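Local coordinates for type IV pilus biogenesis factor PilY1 (Pseudomonas aeruginosa, PDB 3HX6), which primes type IV pilus assembly, mediates adhesion to host cells and probably regulates twitching motility and pilus retraction by binding and releasing calcium, at residues Arg202-Lys207 and Phe293-Asp298; Phe280-Gly285 and Ser304-Ser309. The protein carries 3 engineered substitutions. One frame throughout, in Å; residues are numbered along the deposited sequence.

Contact 1 (Arg202-Lys207 and Phe293-Asp298)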
loop_
_atom_site.group_PDB
_atom_site.type_symbol
_atom_site.label_atom_id
_atom_site.label_comp_id
_atom_site.label_asym_id
_atom_site.label_seq_id
_atom_site.Cartn_x
_atom_site.Cartn_y
_atom_site.Cartn_z
ATOM N N ARG A 202 22.846 -8.141 7.454
ATOM C CA ARG A 202 23.365 -9.426 7.879
ATOM C C ARG A 202 24.532 -9.746 6.961
ATOM O O ARG A 202 24.412 -9.641 5.738
ATOM C CB ARG A 202 22.286 -10.501 7.738
ATOM C CG ARG A 202 22.764 -11.902 8.077
ATOM C CD ARG A 202 23.229 -12.006 9.512
ATOM N NE ARG A 202 22.946 -13.329 10.058
ATOM C CZ ARG A 202 23.497 -14.457 9.627
ATOM N NH1 ARG A 202 24.379 -14.439 8.634
ATOM N NH2 ARG A 202 23.151 -15.611 10.181
ATOM N N LEU A 203 25.660 -10.130 7.545
ATOM C CA LEU A 203 26.834 -10.446 6.747
ATOM C C LEU A 203 27.215 -11.915 6.845
ATOM O O LEU A 203 26.702 -12.663 7.697
ATOM C CB LEU A 203 28.024 -9.572 7.171
ATOM C CG LEU A 203 27.783 -8.057 7.172
ATOM C CD1 LEU A 203 29.072 -7.326 7.544
ATOM C CD2 LEU A 203 27.298 -7.610 5.813
ATOM N N HIS A 204 28.122 -12.320 5.969
ATOM C CA HIS A 204 28.570 -13.700 5.923
ATOM C C HIS A 204 29.405 -14.136 7.127
ATOM O O HIS A 204 29.856 -15.276 7.175
ATOM C CB HIS A 204 29.332 -13.949 4.616
ATOM C CG HIS A 204 28.437 -14.158 3.434
ATOM N ND1 HIS A 204 27.721 -15.321 3.243
ATOM C CD2 HIS A 204 28.108 -13.341 2.404
ATOM C CE1 HIS A 204 26.993 -15.212 2.147
ATOM N NE2 HIS A 204 27.208 -14.019 1.619
ATOM N N ASN A 205 29.619 -13.243 8.093
ATOM C CA ASN A 205 30.381 -13.626 9.277
ATOM C C ASN A 205 29.387 -14.133 10.321
ATOM O O ASN A 205 29.723 -14.305 11.489
ATOM C CB ASN A 205 31.202 -12.445 9.818
ATOM C CG ASN A 205 30.357 -11.415 10.528
ATOM O OD1 ASN A 205 29.257 -11.092 10.090
ATOM N ND2 ASN A 205 30.876 -10.883 11.629
ATOM N N GLY A 206 28.157 -14.370 9.864
ATOM C CA GLY A 206 27.094 -14.885 10.709
ATOM C C GLY A 206 26.349 -13.889 11.576
ATOM O O GLY A 206 25.424 -14.269 12.302
ATOM N N LYS A 207 26.712 -12.613 11.495
ATOM C CA LYS A 207 26.065 -11.620 12.341
ATOM C C LYS A 207 25.599 -10.360 11.617
ATOM O O LYS A 207 25.948 -10.115 10.456
ATOM C CB LYS A 207 27.022 -11.240 13.479
ATOM C CG LYS A 207 27.662 -12.456 14.157
ATOM C CD LYS A 207 28.735 -12.058 15.156
ATOM C CE LYS A 207 28.150 -11.718 16.514
ATOM N NZ LYS A 207 27.588 -12.939 17.157
ATOM N N PHE A 293 27.589 -17.460 -3.340
ATOM C CA PHE A 293 26.995 -16.666 -2.276
ATOM C C PHE A 293 26.398 -17.556 -1.197
ATOM O O PHE A 293 25.584 -17.115 -0.392
ATOM C CB PHE A 293 25.927 -15.745 -2.862
ATOM C CG PHE A 293 26.444 -14.852 -3.955
ATOM C CD1 PHE A 293 25.865 -14.870 -5.220
ATOM C CD2 PHE A 293 27.523 -14.003 -3.723
ATOM C CE1 PHE A 293 26.357 -14.055 -6.239
ATOM C CE2 PHE A 293 28.019 -13.186 -4.734
ATOM C CZ PHE A 293 27.434 -13.214 -5.993
ATOM N N SER A 294 26.823 -18.815 -1.187
ATOM C CA SER A 294 26.345 -19.779 -0.208
ATOM C C SER A 294 26.648 -19.321 1.214
ATOM O O SER A 294 27.656 -18.663 1.469
ATOM C CB SER A 294 27.000 -21.144 -0.444
ATOM O OG SER A 294 26.631 -22.057 0.571
ATOM N N ARG A 295 25.764 -19.682 2.136
ATOM C CA ARG A 295 25.931 -19.335 3.539
ATOM C C ARG A 295 26.587 -20.486 4.297
ATOM O O ARG A 295 26.962 -20.343 5.460
ATOM C CB ARG A 295 24.572 -19.042 4.170
ATOM C CG ARG A 295 23.970 -17.729 3.758
ATOM C CD ARG A 295 23.211 -17.143 4.930
ATOM N NE ARG A 295 21.821 -17.569 4.966
ATOM C CZ ARG A 295 21.015 -17.397 6.009
ATOM N NH1 ARG A 295 21.459 -16.817 7.116
ATOM N NH2 ARG A 295 19.756 -17.786 5.935
ATOM N N ALA A 296 26.714 -21.620 3.620
ATOM C CA ALA A 296 27.284 -22.834 4.196
ATOM C C ALA A 296 28.471 -22.629 5.127
ATOM O O ALA A 296 28.516 -23.209 6.211
ATOM C CB ALA A 296 27.663 -23.802 3.079
ATOM N N ASN A 297 29.433 -21.815 4.713
ATOM C CA ASN A 297 30.608 -21.584 5.543
ATOM C C ASN A 297 30.559 -20.284 6.331
ATOM O O ASN A 297 31.588 -19.814 6.807
ATOM C CB ASN A 297 31.874 -21.608 4.683
ATOM C CG ASN A 297 32.000 -22.885 3.867
ATOM O OD1 ASN A 297 31.862 -23.989 4.396
ATOM N ND2 ASN A 297 32.270 -22.739 2.575
ATOM N N ASP A 298 29.378 -19.695 6.477
ATOM C CA ASP A 298 29.291 -18.450 7.233
ATOM C C ASP A 298 29.803 -18.636 8.651
ATOM O O ASP A 298 29.548 -19.658 9.291
ATOM C CB ASP A 298 27.855 -17.929 7.257
ATOM C CG ASP A 298 27.499 -17.166 6.000
ATOM O OD1 ASP A 298 28.263 -17.257 5.017
ATOM O OD2 ASP A 298 26.457 -16.483 5.988
#
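His204 reaches from the turn Leu203-Gly206 to the carboxylate of Asp298 and carries the largest share of this contact. Its CB and CG each lie 3.5 Å from Asp298 OD1. With CG beside the backbone N (chi1 -79°) the ring swings toward Asp298, and chi2 of -74° turns ND1 to the carboxylate, where it donates to the syn lone pair of Asp298 OD1 at 2.7 Å. The bond is fairly straight (162°) and lies in the ring plane, while the carboxylate stands almost perpendicular to the imidazole. Next round the ring, CE1 sits 3.5 Å from Phe293 O and 3.6 Å from Ser294 O. NE2 is hydrogen-bonded outside the contact to Asp266 OD1, a carboxylate of the calcium site, so the two ring nitrogens join Asp298 to a metal-binding residue and fix the rotation of the imidazole. At the second carboxylate oxygen, Arg202 NH1 makes a long salt bridge to Asp298 OD2 at 3.9 Å. The Arg202 and Arg295 guanidiniums come close, but their main partners lie elsewhere: Glu69 for Arg202, the carbonyls of Pro67 and Ile68 for Arg295. Within the propeller, the hairpin turn between strands 199-202 and 208-213 thus meets the long loop connecting strands 276-281 and 307-317.

Contact 2 (Phe280-Gly285 and Ser304-Ser309)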
loop_
_atom_site.group_PDB
_atom_site.type_symbol
_atom_site.label_atom_id
_atom_site.label_comp_id
_atom_site.label_asym_id
_atom_site.label_seq_id
_atom_site.Cartn_x
_atom_site.Cartn_y
_atom_site.Cartn_z
ATOM N N PHE A 280 33.480 -3.742 -2.428
ATOM C CA PHE A 280 34.116 -4.552 -1.410
ATOM C C PHE A 280 33.470 -5.924 -1.472
ATOM O O PHE A 280 32.254 -6.030 -1.613
ATOM C CB PHE A 280 33.877 -3.937 -0.027
ATOM C CG PHE A 280 34.375 -2.516 0.109
ATOM C CD1 PHE A 280 35.623 -2.253 0.659
ATOM C CD2 PHE A 280 33.589 -1.443 -0.320
ATOM C CE1 PHE A 280 36.090 -0.938 0.787
ATOM C CE2 PHE A 280 34.043 -0.124 -0.201
ATOM C CZ PHE A 280 35.299 0.129 0.355
ATOM N N ASP A 281 34.288 -6.969 -1.399
ATOM C CA ASP A 281 33.786 -8.332 -1.415
ATOM C C ASP A 281 33.509 -8.692 0.035
ATOM O O ASP A 281 34.424 -8.687 0.861
ATOM C CB ASP A 281 34.836 -9.299 -1.970
ATOM C CG ASP A 281 35.063 -9.139 -3.468
ATOM O OD1 ASP A 281 35.982 -9.803 -3.995
ATOM O OD2 ASP A 281 34.332 -8.360 -4.117
ATOM N N LEU A 282 32.252 -8.987 0.348
ATOM C CA LEU A 282 31.897 -9.357 1.707
ATOM C C LEU A 282 31.591 -10.849 1.742
ATOM O O LEU A 282 30.627 -11.283 2.367
ATOM C CB LEU A 282 30.694 -8.537 2.203
ATOM C CG LEU A 282 30.866 -7.008 2.161
ATOM C CD1 LEU A 282 29.654 -6.326 2.816
ATOM C CD2 LEU A 282 32.165 -6.601 2.874
ATOM N N ILE A 283 32.421 -11.619 1.044
ATOM C CA ILE A 283 32.305 -13.078 0.987
ATOM C C ILE A 283 33.704 -13.672 1.172
ATOM O O ILE A 283 34.705 -12.964 1.045
ATOM C CB ILE A 283 31.737 -13.566 -0.368
ATOM C CG1 ILE A 283 32.570 -12.992 -1.513
ATOM C CG2 ILE A 283 30.268 -13.172 -0.495
ATOM C CD1 ILE A 283 32.193 -13.533 -2.873
ATOM N N ALA A 284 33.772 -14.966 1.464
ATOM C CA ALA A 284 35.050 -15.638 1.682
ATOM C C ALA A 284 35.973 -15.649 0.464
ATOM O O ALA A 284 35.528 -15.481 -0.671
ATOM C CB ALA A 284 34.806 -17.062 2.155
ATOM N N GLY A 285 37.265 -15.847 0.719
ATOM C CA GLY A 285 38.249 -15.894 -0.350
ATOM C C GLY A 285 37.902 -16.976 -1.354
ATOM O O GLY A 285 37.723 -16.695 -2.539
ATOM N N SER A 304 37.739 -12.070 8.088
ATOM C CA SER A 304 39.114 -11.818 7.667
ATOM C C SER A 304 39.265 -11.931 6.157
ATOM O O SER A 304 40.238 -11.436 5.585
ATOM C CB SER A 304 40.080 -12.785 8.366
ATOM O OG SER A 304 39.722 -14.137 8.127
ATOM N N SER A 305 38.305 -12.581 5.510
ATOM C CA SER A 305 38.341 -12.726 4.058
ATOM C C SER A 305 37.749 -11.519 3.341
ATOM O O SER A 305 37.983 -11.344 2.150
ATOM C CB SER A 305 37.588 -13.982 3.614
ATOM O OG SER A 305 38.266 -15.150 4.033
ATOM N N PHE A 306 36.968 -10.701 4.045
ATOM C CA PHE A 306 36.383 -9.515 3.416
ATOM C C PHE A 306 37.545 -8.720 2.822
ATOM O O PHE A 306 38.634 -8.710 3.385
ATOM C CB PHE A 306 35.628 -8.662 4.443
ATOM C CG PHE A 306 34.380 -9.311 4.981
ATOM C CD1 PHE A 306 33.721 -8.764 6.073
ATOM C CD2 PHE A 306 33.862 -10.463 4.395
ATOM C CE1 PHE A 306 32.566 -9.348 6.579
ATOM C CE2 PHE A 306 32.704 -11.058 4.894
ATOM C CZ PHE A 306 32.054 -10.498 5.989
ATOM N N ARG A 307 37.322 -8.058 1.692
ATOM C CA ARG A 307 38.401 -7.322 1.042
ATOM C C ARG A 307 37.876 -6.314 0.029
ATOM O O ARG A 307 36.738 -6.417 -0.429
ATOM C CB ARG A 307 39.291 -8.320 0.299
ATOM C CG ARG A 307 38.488 -9.109 -0.732
ATOM C CD ARG A 307 39.232 -10.282 -1.356
ATOM N NE ARG A 307 38.313 -11.109 -2.144
ATOM C CZ ARG A 307 37.353 -11.880 -1.626
ATOM N NH1 ARG A 307 37.177 -11.951 -0.312
ATOM N NH2 ARG A 307 36.551 -12.573 -2.424
ATOM N N VAL A 308 38.713 -5.340 -0.317
ATOM C CA VAL A 308 38.331 -4.370 -1.322
ATOM C C VAL A 308 38.353 -5.211 -2.592
ATOM O O VAL A 308 39.267 -6.013 -2.786
ATOM C CB VAL A 308 39.362 -3.233 -1.462
ATOM C CG1 VAL A 308 38.851 -2.211 -2.464
ATOM C CG2 VAL A 308 39.623 -2.586 -0.113
ATOM N N SER A 309 37.347 -5.040 -3.442
ATOM C CA SER A 309 37.243 -5.807 -4.673
ATOM C C SER A 309 38.257 -5.380 -5.727
ATOM O O SER A 309 38.968 -4.394 -5.562
ATOM C CB SER A 309 35.833 -5.657 -5.266
ATOM O OG SER A 309 34.822 -5.983 -4.322
HETATM O O HOH W 1 35.468 -12.277 -5.052
#
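Asp281 and Arg307 form an antiparallel hydrogen-bonded pair, with Asp281 N giving to Arg307 O at 2.7 Å and Arg307 N to Asp281 O at 3.1 Å. Among the charged groups, Asp281 OD1 meets Arg307 NH2 at 3.2 Å. This salt bridge approaches over a face of the guanidinium, whose plane is 81° from that of the carboxylate, and a water links the same two atoms. Asp281 CB lies over the centre of that guanidinium. The other carboxylate oxygen, OD2, is modelled 2.4 Å from Ser309 OG, too short to be trusted in detail, and also forms a salt bridge with Arg279. Strand 276-281 and strand 307-317, the latter outermost, are the last two of a four-stranded antiparallel sheet, a blade of the beta-propeller, and the hydrogen-bonded ladder stops where the chain turns off after Asp281. There Arg307 takes over with its side chain: chi1 58° sets CG between backbone N and carbonyl carbon, and the extended chain brings NH1 to Ile283 O at 3.0 Å and to Ser305 O at 2.7 Å, both near the guanidinium plane. Of the apolar contacts, Phe280 CE1 touches Val308 CG2 at 4.0 Å, the two side chains pointing the same way, while Leu282 CD2 lies over one face of the Phe306 ring, offset toward its rim.

In the fold
Contacts 1 and 2 lie with their centres about 12 Å apart. Three of their four segments follow one connection: the chain leaves strand 276-281 through 280-285, passes 293-298 and returns through 304-309, while 202-207 comes from the neighbouring blade. They touch directly, His204 CD2 lying 3.3 Å from Leu282 O and 3.6 Å from Ile283 CG2, while Leu203 packs against Leu282 and Phe306 between the two blades. The calcium ion, held by Asp258, Asn260, Asp262, Val264 and Asp266, lies beside contact 1: the nearest side-chain atom of His204 is about 4 Å from the metal, that of Ile283 about 7 Å. Asp266 ties the two together, since its carboxylate bonds His204 and its backbone bonds Leu282.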